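Dihydrodipicolinate synthase (Agrobacterium tumefaciens, PDB 3B4U) probably catalyses the aldol-type condensation of pyruvate with aspartate semialdehyde in lysine biosynthesis. Local coordinates at residues T12-A25 with G259-V271. Sequence-based numbering, arbitrary orientation.
Sequences TTPFKTDGTVDIDA and GETIWSDVRAPLV
The first beta-alpha loop of a TIM barrel, between strand 6-10 and helix 23-35, meets the loop after helix 246-258 here. P14 lies over one face of the W263 indole. Its CB is 3.8 Å from the centroid of the six-membered ring, a CH-pi contact. I262 CG2 covers the same face. T12 OG1 approaches W263 CZ3 obliquely, at 3.3 Å, from the side of the indole plane opposite P14. The indole is fixed in rotation by its own loop, as W263 NE1 donates to E260 OE1 (2.9 Å) in the ring plane.

R267 crosses the F15 ring. Its CB sits over a face, and the guanidinium continues past CE1, its plane turned 27° from the ring. The side chain starts with CG anti to the backbone N (chi1 -172°) and bends at chi3, which carries NH2 to G19 O. That bond is 2.9 Å long and nearly straight (176°), with G19 O in the guanidinium plane. Water 5 joins R267 NE to the same carbonyl, so G19 O is held twice. NH1 turns to E57, in a salt bridge, and to S52 O.

I262 lies against the backbone at F15, with CD1 3.5 Å from F15 O and also near D22 OD2. D22 is the N-cap of helix 23-35: its OD1 accepts from A25 N, while OD2 forms a salt bridge with K16 NZ. Waters 2 and 3 link D265 OD2 to F15 O and K16 O. Water 1 ties the backbones together, accepting from F15 N and donating to I262 O and D265 O. K251 also donates to D265 O and to T13 O. Clamping of the first beta-alpha loop against the loop between helices 246-258 and 275-289, in the helical C-terminal part after the barrel, fits the (beta/alpha)8 dihydrodipicolinate synthase family.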
# COMPACT_ATOMS: atom_id res chain seq x y z
N THR B 12 15.24 -0.44 -12.82
CA THR B 12 14.14 0.33 -13.39
C THR B 12 13.32 -0.55 -14.34
O THR B 12 13.84 -1.47 -14.99
CB THR B 12 14.72 1.56 -14.11
OG1 THR B 12 15.85 1.18 -14.92
CG2 THR B 12 15.18 2.61 -13.12
N THR B 13 12.04 -0.21 -14.43
CA THR B 13 11.08 -0.94 -15.24
C THR B 13 10.70 -0.05 -16.41
O THR B 13 10.15 1.03 -16.19
CB THR B 13 9.82 -1.30 -14.44
OG1 THR B 13 10.19 -2.09 -13.30
CG2 THR B 13 8.83 -2.08 -15.29
N PRO B 14 10.98 -0.47 -17.66
CA PRO B 14 10.65 0.35 -18.82
C PRO B 14 9.24 0.09 -19.30
O PRO B 14 8.82 -1.06 -19.38
CB PRO B 14 11.68 -0.10 -19.87
CG PRO B 14 11.93 -1.56 -19.56
CD PRO B 14 11.69 -1.70 -18.05
N PHE B 15 8.54 1.15 -19.67
CA PHE B 15 7.18 1.07 -20.20
C PHE B 15 7.11 1.58 -21.63
O PHE B 15 7.71 2.59 -21.97
CB PHE B 15 6.20 1.88 -19.35
CG PHE B 15 6.25 1.51 -17.91
CD1 PHE B 15 5.75 0.29 -17.47
CD2 PHE B 15 6.82 2.37 -16.98
CE1 PHE B 15 5.82 -0.08 -16.12
CE2 PHE B 15 6.89 2.01 -15.65
CZ PHE B 15 6.39 0.79 -15.23
N LYS B 16 6.34 0.88 -22.46
CA LYS B 16 6.02 1.35 -23.82
C LYS B 16 5.04 2.49 -23.77
O LYS B 16 4.47 2.77 -22.74
CB LYS B 16 5.40 0.21 -24.60
CG LYS B 16 6.31 -0.98 -24.75
CD LYS B 16 5.71 -2.02 -25.68
CE LYS B 16 6.51 -3.28 -25.64
NZ LYS B 16 7.85 -3.06 -26.26
N THR B 17 4.83 3.16 -24.91
CA THR B 17 3.91 4.29 -24.98
C THR B 17 2.52 3.90 -24.56
O THR B 17 1.84 4.70 -23.91
CB THR B 17 3.85 4.91 -26.39
OG1 THR B 17 5.19 5.26 -26.78
CG2 THR B 17 2.95 6.15 -26.42
N ASP B 18 2.11 2.68 -24.89
CA ASP B 18 0.82 2.15 -24.45
C ASP B 18 0.73 1.76 -22.96
O ASP B 18 -0.33 1.32 -22.50
CB ASP B 18 0.36 1.00 -25.34
CG ASP B 18 1.07 -0.32 -25.09
OD1 ASP B 18 1.99 -0.41 -24.24
OD2 ASP B 18 0.68 -1.31 -25.73
N GLY B 19 1.84 1.89 -22.24
CA GLY B 19 1.88 1.67 -20.80
C GLY B 19 2.33 0.28 -20.39
O GLY B 19 2.67 0.10 -19.23
N THR B 20 2.34 -0.69 -21.30
CA THR B 20 2.77 -2.06 -20.95
C THR B 20 4.29 -2.10 -20.73
O THR B 20 5.01 -1.23 -21.20
CB THR B 20 2.36 -3.07 -22.00
OG1 THR B 20 3.01 -2.78 -23.23
CG2 THR B 20 0.85 -3.07 -22.20
N VAL B 21 4.77 -3.11 -20.03
CA VAL B 21 6.20 -3.27 -19.78
C VAL B 21 6.91 -3.68 -21.05
O VAL B 21 6.46 -4.57 -21.75
CB VAL B 21 6.42 -4.26 -18.62
CG1 VAL B 21 7.94 -4.58 -18.44
CG2 VAL B 21 5.83 -3.70 -17.33
N ASP B 22 8.02 -3.03 -21.35
CA ASP B 22 8.91 -3.44 -22.46
C ASP B 22 9.84 -4.49 -21.94
O ASP B 22 10.92 -4.21 -21.44
CB ASP B 22 9.65 -2.23 -23.02
CG ASP B 22 10.37 -2.52 -24.30
OD1 ASP B 22 10.78 -3.66 -24.51
OD2 ASP B 22 10.59 -1.58 -25.09
N ILE B 23 9.39 -5.73 -22.02
CA ILE B 23 10.12 -6.80 -21.39
C ILE B 23 11.50 -7.02 -22.02
O ILE B 23 12.48 -7.26 -21.30
CB ILE B 23 9.29 -8.11 -21.38
CG1 ILE B 23 9.98 -9.19 -20.55
CG2 ILE B 23 9.05 -8.66 -22.80
CD1 ILE B 23 10.24 -8.83 -19.12
N ASP B 24 11.62 -6.88 -23.34
CA ASP B 24 12.94 -7.05 -23.94
C ASP B 24 13.90 -5.98 -23.48
O ASP B 24 15.06 -6.30 -23.19
CB ASP B 24 12.85 -7.05 -25.49
CG ASP B 24 12.11 -8.25 -26.06
OD1 ASP B 24 11.89 -9.25 -25.35
OD2 ASP B 24 11.79 -8.19 -27.27
N ALA B 25 13.45 -4.74 -23.42
CA ALA B 25 14.30 -3.64 -22.94
C ALA B 25 14.68 -3.85 -21.48
O ALA B 25 15.83 -3.56 -21.08
CB ALA B 25 13.60 -2.30 -23.09
N GLY B 259 21.45 6.35 -24.05
CA GLY B 259 20.77 6.81 -25.26
C GLY B 259 19.42 6.19 -25.53
O GLY B 259 18.82 6.43 -26.58
N GLU B 260 18.92 5.37 -24.61
CA GLU B 260 17.63 4.70 -24.76
C GLU B 260 16.52 5.62 -24.30
O GLU B 260 16.43 5.97 -23.12
CB GLU B 260 17.63 3.38 -23.99
CG GLU B 260 18.62 2.36 -24.55
CD GLU B 260 18.88 1.17 -23.69
OE1 GLU B 260 18.26 1.03 -22.63
OE2 GLU B 260 19.71 0.35 -24.12
N THR B 261 15.65 6.02 -25.22
CA THR B 261 14.57 6.94 -24.91
C THR B 261 13.45 6.31 -24.08
O THR B 261 12.69 7.05 -23.46
CB THR B 261 13.96 7.53 -26.21
OG1 THR B 261 13.48 6.44 -27.00
CG2 THR B 261 15.00 8.31 -27.00
N ILE B 262 13.35 4.99 -24.09
CA ILE B 262 12.23 4.31 -23.42
C ILE B 262 12.09 4.70 -21.94
O ILE B 262 10.98 4.77 -21.42
CB ILE B 262 12.34 2.78 -23.60
CG1 ILE B 262 11.03 2.04 -23.27
CG2 ILE B 262 13.49 2.20 -22.80
CD1 ILE B 262 10.12 1.94 -24.44
N TRP B 263 13.19 5.00 -21.27
CA TRP B 263 13.19 5.13 -19.81
C TRP B 263 12.47 6.34 -19.33
O TRP B 263 12.12 6.36 -18.17
CB TRP B 263 14.61 5.09 -19.28
CG TRP B 263 15.27 3.84 -19.68
CD1 TRP B 263 16.14 3.68 -20.71
CD2 TRP B 263 15.05 2.54 -19.11
NE1 TRP B 263 16.48 2.37 -20.83
CE2 TRP B 263 15.82 1.64 -19.86
CE3 TRP B 263 14.30 2.05 -18.03
CZ2 TRP B 263 15.84 0.28 -19.58
CZ3 TRP B 263 14.31 0.70 -17.75
CH2 TRP B 263 15.09 -0.18 -18.51
N SER B 264 12.20 7.30 -20.23
CA SER B 264 11.51 8.55 -19.89
C SER B 264 10.25 8.24 -19.11
O SER B 264 10.09 8.71 -17.94
CB SER B 264 11.27 9.43 -21.15
OG SER B 264 10.73 8.69 -22.22
N ASP B 265 9.45 7.37 -19.72
CA ASP B 265 8.10 7.10 -19.29
C ASP B 265 8.05 6.44 -17.92
O ASP B 265 8.81 5.50 -17.61
CB ASP B 265 7.36 6.23 -20.32
CG ASP B 265 6.88 7.01 -21.54
OD1 ASP B 265 7.03 8.24 -21.54
OD2 ASP B 265 6.39 6.35 -22.48
N VAL B 266 7.12 6.93 -17.10
CA VAL B 266 6.83 6.35 -15.81
C VAL B 266 5.38 6.00 -15.76
O VAL B 266 4.57 6.50 -16.55
CB VAL B 266 7.17 7.32 -14.64
CG1 VAL B 266 8.69 7.53 -14.56
CG2 VAL B 266 6.42 8.64 -14.76
N ARG B 267 5.01 5.15 -14.84
CA ARG B 267 3.63 4.76 -14.66
C ARG B 267 2.97 5.64 -13.61
O ARG B 267 3.55 5.98 -12.58
CB ARG B 267 3.54 3.28 -14.25
CG ARG B 267 2.22 2.63 -14.20
CD ARG B 267 2.37 1.11 -14.27
NE ARG B 267 2.49 0.45 -15.58
CZ ARG B 267 2.47 -0.90 -15.70
NH1 ARG B 267 2.44 -1.64 -14.61
NH2 ARG B 267 2.50 -1.52 -16.88
N ALA B 268 1.72 6.01 -13.86
CA ALA B 268 0.93 6.71 -12.87
C ALA B 268 0.96 5.87 -11.58
O ALA B 268 0.93 4.65 -11.64
CB ALA B 268 -0.51 6.86 -13.39
N PRO B 269 1.00 6.52 -10.41
CA PRO B 269 0.80 7.94 -10.17
C PRO B 269 2.03 8.84 -10.25
O PRO B 269 1.92 10.04 -9.94
CB PRO B 269 0.27 7.91 -8.74
CG PRO B 269 1.06 6.81 -8.13
CD PRO B 269 1.11 5.76 -9.15
N LEU B 270 3.16 8.32 -10.69
CA LEU B 270 4.31 9.16 -11.02
C LEU B 270 4.02 9.92 -12.31
O LEU B 270 3.16 9.50 -13.09
CB LEU B 270 5.58 8.33 -11.15
CG LEU B 270 6.01 7.51 -9.93
CD1 LEU B 270 7.30 6.79 -10.18
CD2 LEU B 270 6.12 8.38 -8.67
N VAL B 271 4.75 11.00 -12.50
CA VAL B 271 4.68 11.77 -13.74
C VAL B 271 6.08 11.97 -14.32
O VAL B 271 7.05 11.97 -13.61
CB VAL B 271 3.95 13.10 -13.54
CG1 VAL B 271 2.48 12.85 -13.08
CG2 VAL B 271 4.66 14.02 -12.64
O HOH W 1 9.97 3.62 -19.17
O HOH W 2 7.88 4.69 -23.67
O HOH W 3 4.46 4.85 -21.05
O HOH W 4 3.04 6.92 -22.32
O HOH W 5 2.50 2.27 -17.77
O HOH W 6 17.40 -1.85 -22.61